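Local coordinates for glycosyl hydrolase, family 31/fibronectin type III domain protein (Clostridium perfringens, PDB 4LKS) that binds galactose as a carbohydrate-binding module and so probably targets a family 31 glycoside hydrolase to galactose-bearing glycans, at residues T99-R110 and I131-R142. Sequence-based numbering, arbitrary orientation.
Sequences TSLDNENWTEVR and IRFNTINAQYLR
The carbonyl oxygen of Ser100 takes two backbone donors at once: Gln139 N and Tyr140 N each stand 3.0 Å from Ser100 O and arrive from opposite faces of its plane. Gln139 and Tyr140 thus both face Ser100, a classic beta bulge, at the point where the chain turns from one sheet into the other. Ser100 N returns a bond to Tyr140 O, closing the antiparallel hydrogen-bonded pair. Beside it, the Tyr140 ring has the carbonyl oxygens of Ser100 and Leu101 at its edge, while Asn103 CB sits over the ring centre, 3.7 Å from the centroid, in a CH-pi contact. On the same sheet face, the Arg142 guanidinium lies flat on the Trp106 indole, its CZ 3.8 Å from the centroid of the five-membered ring, with the planes 27° apart; Ser100 OG lies over the opposite face, toward the rim.

This is the beta-sandwich of the F5/8 type C family, with 99-100, 107-110 and 140-142 in one sheet, 107-110 at its edge, and 131-138 on the outer edge of the other. Between the sheets, Thr99 CB packs against Ala138 CB at 3.5 Å. Val109 and Ile136 meet tip to tip, and Val109 CG1, set anti to the backbone N (chi1 174°), presses on Phe133 CB. Farther along, Arg110 NH1 donates to Arg132 O over 2.8 Å, the acceptor only 1° out of the guanidinium plane, which links the edge strands of the two sheets.

Glu98 forms a salt bridge with Arg142 NE beside the stack, and Ser100 OG accepts from Asn103 N in an ST motif, within the turn that carries Asn103 over Tyr140. One water bridges Thr99 OG1 and Asn137 O; another donates to both Leu101 O and Gln139 OE1, the latter side chain also bonding through NE2 to Leu70 O.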
loop_
_atom_site.group_PDB
_atom_site.type_symbol
_atom_site.label_atom_id
_atom_site.label_comp_id
_atom_site.label_asym_id
_atom_site.label_seq_id
_atom_site.Cartn_x
_atom_site.Cartn_y
_atom_site.Cartn_z
ATOM N N THR A 99 -7.965 9.678 -0.489
ATOM C CA THR A 99 -7.407 10.326 -1.672
ATOM C C THR A 99 -7.573 11.826 -1.580
ATOM O O THR A 99 -8.407 12.328 -0.825
ATOM C CB THR A 99 -8.036 9.828 -2.992
ATOM O OG1 THR A 99 -9.448 10.038 -2.972
ATOM C CG2 THR A 99 -7.753 8.347 -3.218
ATOM N N SER A 100 -6.790 12.547 -2.368
ATOM C CA SER A 100 -6.949 13.994 -2.439
ATOM C C SER A 100 -6.440 14.553 -3.751
ATOM O O SER A 100 -5.731 13.869 -4.501
ATOM C CB SER A 100 -6.252 14.677 -1.262
ATOM O OG SER A 100 -4.857 14.566 -1.374
ATOM N N LEU A 101 -6.822 15.797 -4.029
ATOM C CA LEU A 101 -6.299 16.506 -5.178
ATOM C C LEU A 101 -5.111 17.378 -4.810
ATOM O O LEU A 101 -4.393 17.844 -5.699
ATOM C CB LEU A 101 -7.402 17.363 -5.797
ATOM C CG LEU A 101 -8.569 16.560 -6.371
ATOM C CD1 LEU A 101 -9.782 17.445 -6.601
ATOM C CD2 LEU A 101 -8.156 15.883 -7.667
ATOM N N ASP A 102 -4.884 17.581 -3.509
ATOM C CA ASP A 102 -3.916 18.601 -3.070
ATOM C C ASP A 102 -2.996 18.205 -1.911
ATOM O O ASP A 102 -2.249 19.050 -1.396
ATOM C CB ASP A 102 -4.663 19.883 -2.694
ATOM C CG ASP A 102 -5.592 19.691 -1.509
ATOM O OD1 ASP A 102 -5.713 18.555 -0.983
ATOM O OD2 ASP A 102 -6.216 20.692 -1.095
ATOM N N ASN A 103 -3.044 16.936 -1.500
ATOM C CA ASN A 103 -2.250 16.445 -0.365
ATOM C C ASN A 103 -2.597 17.161 0.948
ATOM O O ASN A 103 -1.806 17.165 1.891
ATOM C CB ASN A 103 -0.741 16.546 -0.659
ATOM C CG ASN A 103 0.111 15.710 0.280
ATOM O OD1 ASN A 103 -0.264 14.603 0.662
ATOM N ND2 ASN A 103 1.271 16.245 0.664
ATOM N N GLU A 104 -3.778 17.768 1.012
ATOM C CA GLU A 104 -4.186 18.488 2.219
ATOM C C GLU A 104 -5.610 18.158 2.633
ATOM O O GLU A 104 -5.906 18.031 3.825
ATOM C CB GLU A 104 -4.062 19.999 2.005
ATOM C CG GLU A 104 -2.636 20.514 1.848
ATOM C CD GLU A 104 -2.585 22.004 1.547
ATOM O OE1 GLU A 104 -1.569 22.463 0.983
ATOM O OE2 GLU A 104 -3.558 22.716 1.874
ATOM N N ASN A 105 -6.499 18.051 1.652
ATOM C CA ASN A 105 -7.911 17.826 1.931
ATOM C C ASN A 105 -8.386 16.482 1.406
ATOM O O ASN A 105 -8.680 16.315 0.220
ATOM C CB ASN A 105 -8.745 18.977 1.379
ATOM C CG ASN A 105 -8.371 20.306 2.006
ATOM O OD1 ASN A 105 -8.679 20.566 3.174
ATOM N ND2 ASN A 105 -7.683 21.147 1.242
ATOM N N TRP A 106 -8.470 15.531 2.324
ATOM C CA TRP A 106 -8.668 14.135 1.995
ATOM C C TRP A 106 -10.117 13.680 2.026
ATOM O O TRP A 106 -10.919 14.113 2.858
ATOM C CB TRP A 106 -7.874 13.269 2.978
ATOM C CG TRP A 106 -6.412 13.571 2.977
ATOM C CD1 TRP A 106 -5.747 14.436 3.802
ATOM C CD2 TRP A 106 -5.421 13.018 2.103
ATOM N NE1 TRP A 106 -4.415 14.452 3.497
ATOM C CE2 TRP A 106 -4.186 13.591 2.454
ATOM C CE3 TRP A 106 -5.460 12.094 1.051
ATOM C CZ2 TRP A 106 -2.999 13.273 1.792
ATOM C CZ3 TRP A 106 -4.285 11.779 0.400
ATOM C CH2 TRP A 106 -3.073 12.362 0.771
ATOM N N THR A 107 -10.427 12.764 1.125
ATOM C CA THR A 107 -11.676 12.044 1.127
ATOM C C THR A 107 -11.370 10.635 1.588
ATOM O O THR A 107 -10.474 9.980 1.035
ATOM C CB THR A 107 -12.263 11.965 -0.287
ATOM O OG1 THR A 107 -12.479 13.292 -0.792
ATOM C CG2 THR A 107 -13.574 11.193 -0.278
ATOM N N GLU A 108 -12.095 10.163 2.602
ATOM C CA GLU A 108 -11.985 8.771 3.012
ATOM C C GLU A 108 -12.710 7.923 1.985
ATOM O O GLU A 108 -13.919 8.065 1.767
ATOM C CB GLU A 108 -12.575 8.532 4.407
ATOM C CG GLU A 108 -12.288 7.121 4.906
ATOM C CD GLU A 108 -12.681 6.893 6.350
ATOM O OE1 GLU A 108 -12.407 7.768 7.195
ATOM O OE2 GLU A 108 -13.251 5.823 6.642
ATOM N N VAL A 109 -11.959 7.040 1.343
ATOM C CA VAL A 109 -12.510 6.232 0.265
ATOM C C VAL A 109 -13.090 4.916 0.801
ATOM O O VAL A 109 -14.246 4.578 0.522
ATOM C CB VAL A 109 -11.444 5.969 -0.810
ATOM C CG1 VAL A 109 -11.973 5.017 -1.849
ATOM C CG2 VAL A 109 -10.998 7.291 -1.461
ATOM N N ARG A 110 -12.294 4.185 1.582
ATOM C CA ARG A 110 -12.749 2.922 2.148
ATOM C C ARG A 110 -11.765 2.392 3.173
ATOM O O ARG A 110 -10.618 2.850 3.270
ATOM C CB ARG A 110 -12.950 1.852 1.067
ATOM C CG ARG A 110 -11.651 1.301 0.484
ATOM C CD ARG A 110 -11.918 0.049 -0.341
ATOM N NE ARG A 110 -12.319 -1.043 0.539
ATOM C CZ ARG A 110 -12.792 -2.214 0.132
ATOM N NH1 ARG A 110 -12.950 -2.467 -1.159
ATOM N NH2 ARG A 110 -13.115 -3.133 1.034
ATOM N N ILE A 131 -7.696 -4.317 -4.361
ATOM C CA ILE A 131 -8.581 -3.503 -3.529
ATOM C C ILE A 131 -9.338 -2.554 -4.450
ATOM O O ILE A 131 -8.743 -1.632 -5.014
ATOM C CB ILE A 131 -7.766 -2.688 -2.492
ATOM C CG1 ILE A 131 -6.996 -3.624 -1.549
ATOM C CG2 ILE A 131 -8.687 -1.753 -1.705
ATOM C CD1 ILE A 131 -5.972 -2.922 -0.687
ATOM N N ARG A 132 -10.642 -2.783 -4.617
ATOM C CA ARG A 132 -11.448 -1.936 -5.491
ATOM C C ARG A 132 -12.168 -0.862 -4.696
ATOM O O ARG A 132 -12.415 -1.001 -3.497
ATOM C CB ARG A 132 -12.455 -2.767 -6.299
ATOM C CG ARG A 132 -13.576 -3.369 -5.473
ATOM C CD ARG A 132 -14.426 -4.344 -6.290
ATOM N NE ARG A 132 -15.287 -3.671 -7.261
ATOM C CZ ARG A 132 -16.545 -3.307 -7.020
ATOM N NH1 ARG A 132 -17.096 -3.550 -5.836
ATOM N NH2 ARG A 132 -17.258 -2.704 -7.967
ATOM N N PHE A 133 -12.498 0.224 -5.381
ATOM C CA PHE A 133 -13.295 1.280 -4.774
ATOM C C PHE A 133 -13.998 2.103 -5.845
ATOM O O PHE A 133 -13.603 2.086 -7.020
ATOM C CB PHE A 133 -12.432 2.158 -3.851
ATOM C CG PHE A 133 -11.117 2.581 -4.453
ATOM C CD1 PHE A 133 -11.036 3.718 -5.247
ATOM C CD2 PHE A 133 -9.957 1.860 -4.201
ATOM C CE1 PHE A 133 -9.821 4.127 -5.791
ATOM C CE2 PHE A 133 -8.739 2.250 -4.745
ATOM C CZ PHE A 133 -8.669 3.389 -5.544
ATOM N N ASN A 134 -15.058 2.795 -5.444
ATOM C CA ASN A 134 -15.821 3.600 -6.379
ATOM C C ASN A 134 -14.940 4.677 -6.971
ATOM O O ASN A 134 -14.181 5.336 -6.257
ATOM C CB ASN A 134 -17.062 4.190 -5.715
ATOM C CG ASN A 134 -18.119 3.140 -5.446
ATOM O OD1 ASN A 134 -17.973 1.983 -5.852
ATOM N ND2 ASN A 134 -19.191 3.534 -4.765
ATOM N N THR A 135 -15.046 4.841 -8.284
ATOM C CA THR A 135 -14.150 5.717 -9.033
ATOM C C THR A 135 -14.051 7.114 -8.440
ATOM O O THR A 135 -15.071 7.794 -8.237
ATOM C CB THR A 135 -14.590 5.832 -10.499
ATOM O OG1 THR A 135 -14.769 4.515 -11.032
ATOM C CG2 THR A 135 -13.530 6.573 -11.317
ATOM N N ILE A 136 -12.824 7.525 -8.145
ATOM C CA ILE A 136 -12.575 8.834 -7.550
ATOM C C ILE A 136 -11.352 9.475 -8.200
ATOM O O ILE A 136 -10.318 8.840 -8.391
ATOM C CB ILE A 136 -12.439 8.736 -6.006
ATOM C CG1 ILE A 136 -12.255 10.121 -5.379
ATOM C CG2 ILE A 136 -11.310 7.774 -5.608
ATOM C CD1 ILE A 136 -12.555 10.143 -3.875
ATOM N N ASN A 137 -11.498 10.736 -8.587
ATOM C CA ASN A 137 -10.422 11.482 -9.217
ATOM C C ASN A 137 -9.434 11.931 -8.147
ATOM O O ASN A 137 -9.822 12.538 -7.154
ATOM C CB ASN A 137 -11.019 12.677 -9.959
ATOM C CG ASN A 137 -9.981 13.482 -10.713
ATOM O OD1 ASN A 137 -9.597 14.572 -10.289
ATOM N ND2 ASN A 137 -9.538 12.961 -11.857
ATOM N N ALA A 138 -8.155 11.608 -8.333
ATOM C CA ALA A 138 -7.164 11.824 -7.287
ATOM C C ALA A 138 -5.778 11.975 -7.866
ATOM O O ALA A 138 -5.420 11.290 -8.837
ATOM C CB ALA A 138 -7.176 10.649 -6.318
ATOM N N GLN A 139 -4.981 12.845 -7.251
ATOM C CA GLN A 139 -3.554 12.909 -7.568
ATOM C C GLN A 139 -2.706 12.395 -6.398
ATOM O O GLN A 139 -1.505 12.180 -6.527
ATOM C CB GLN A 139 -3.123 14.326 -7.967
ATOM C CG GLN A 139 -1.673 14.373 -8.428
ATOM C CD GLN A 139 -1.263 15.688 -9.055
ATOM O OE1 GLN A 139 -1.987 16.682 -8.986
ATOM N NE2 GLN A 139 -0.084 15.698 -9.666
ATOM N N TYR A 140 -3.338 12.204 -5.246
ATOM C CA TYR A 140 -2.635 11.658 -4.082
ATOM C C TYR A 140 -3.477 10.563 -3.465
ATOM O O TYR A 140 -4.707 10.688 -3.362
ATOM C CB TYR A 140 -2.389 12.754 -3.029
ATOM C CG TYR A 140 -1.639 13.948 -3.562
ATOM C CD1 TYR A 140 -2.310 14.969 -4.239
ATOM C CD2 TYR A 140 -0.269 14.058 -3.386
ATOM C CE1 TYR A 140 -1.626 16.064 -4.737
ATOM C CE2 TYR A 140 0.422 15.143 -3.880
ATOM C CZ TYR A 140 -0.262 16.140 -4.551
ATOM O OH TYR A 140 0.439 17.219 -5.042
ATOM N N LEU A 141 -2.818 9.493 -3.032
ATOM C CA LEU A 141 -3.494 8.433 -2.307
ATOM C C LEU A 141 -2.685 8.122 -1.061
ATOM O O LEU A 141 -1.493 7.860 -1.144
ATOM C CB LEU A 141 -3.654 7.178 -3.193
ATOM C CG LEU A 141 -4.442 6.013 -2.569
ATOM C CD1 LEU A 141 -5.298 5.258 -3.609
ATOM C CD2 LEU A 141 -3.519 5.046 -1.819
ATOM N N ARG A 142 -3.348 8.161 0.086
ATOM C CA ARG A 142 -2.740 7.787 1.353
ATOM C C ARG A 142 -3.251 6.414 1.780
ATOM O O ARG A 142 -4.454 6.195 1.960
ATOM C CB ARG A 142 -3.020 8.846 2.422
ATOM C CG ARG A 142 -2.357 8.542 3.767
ATOM C CD ARG A 142 -2.219 9.783 4.638
ATOM N NE ARG A 142 -3.513 10.317 5.074
ATOM C CZ ARG A 142 -3.679 11.539 5.580
ATOM N NH1 ARG A 142 -2.642 12.356 5.705
ATOM N NH2 ARG A 142 -4.886 11.943 5.961
HETATM O O HOH W 1 -9.482 12.603 -4.117
HETATM O O HOH W 2 -4.596 17.429 -8.417
#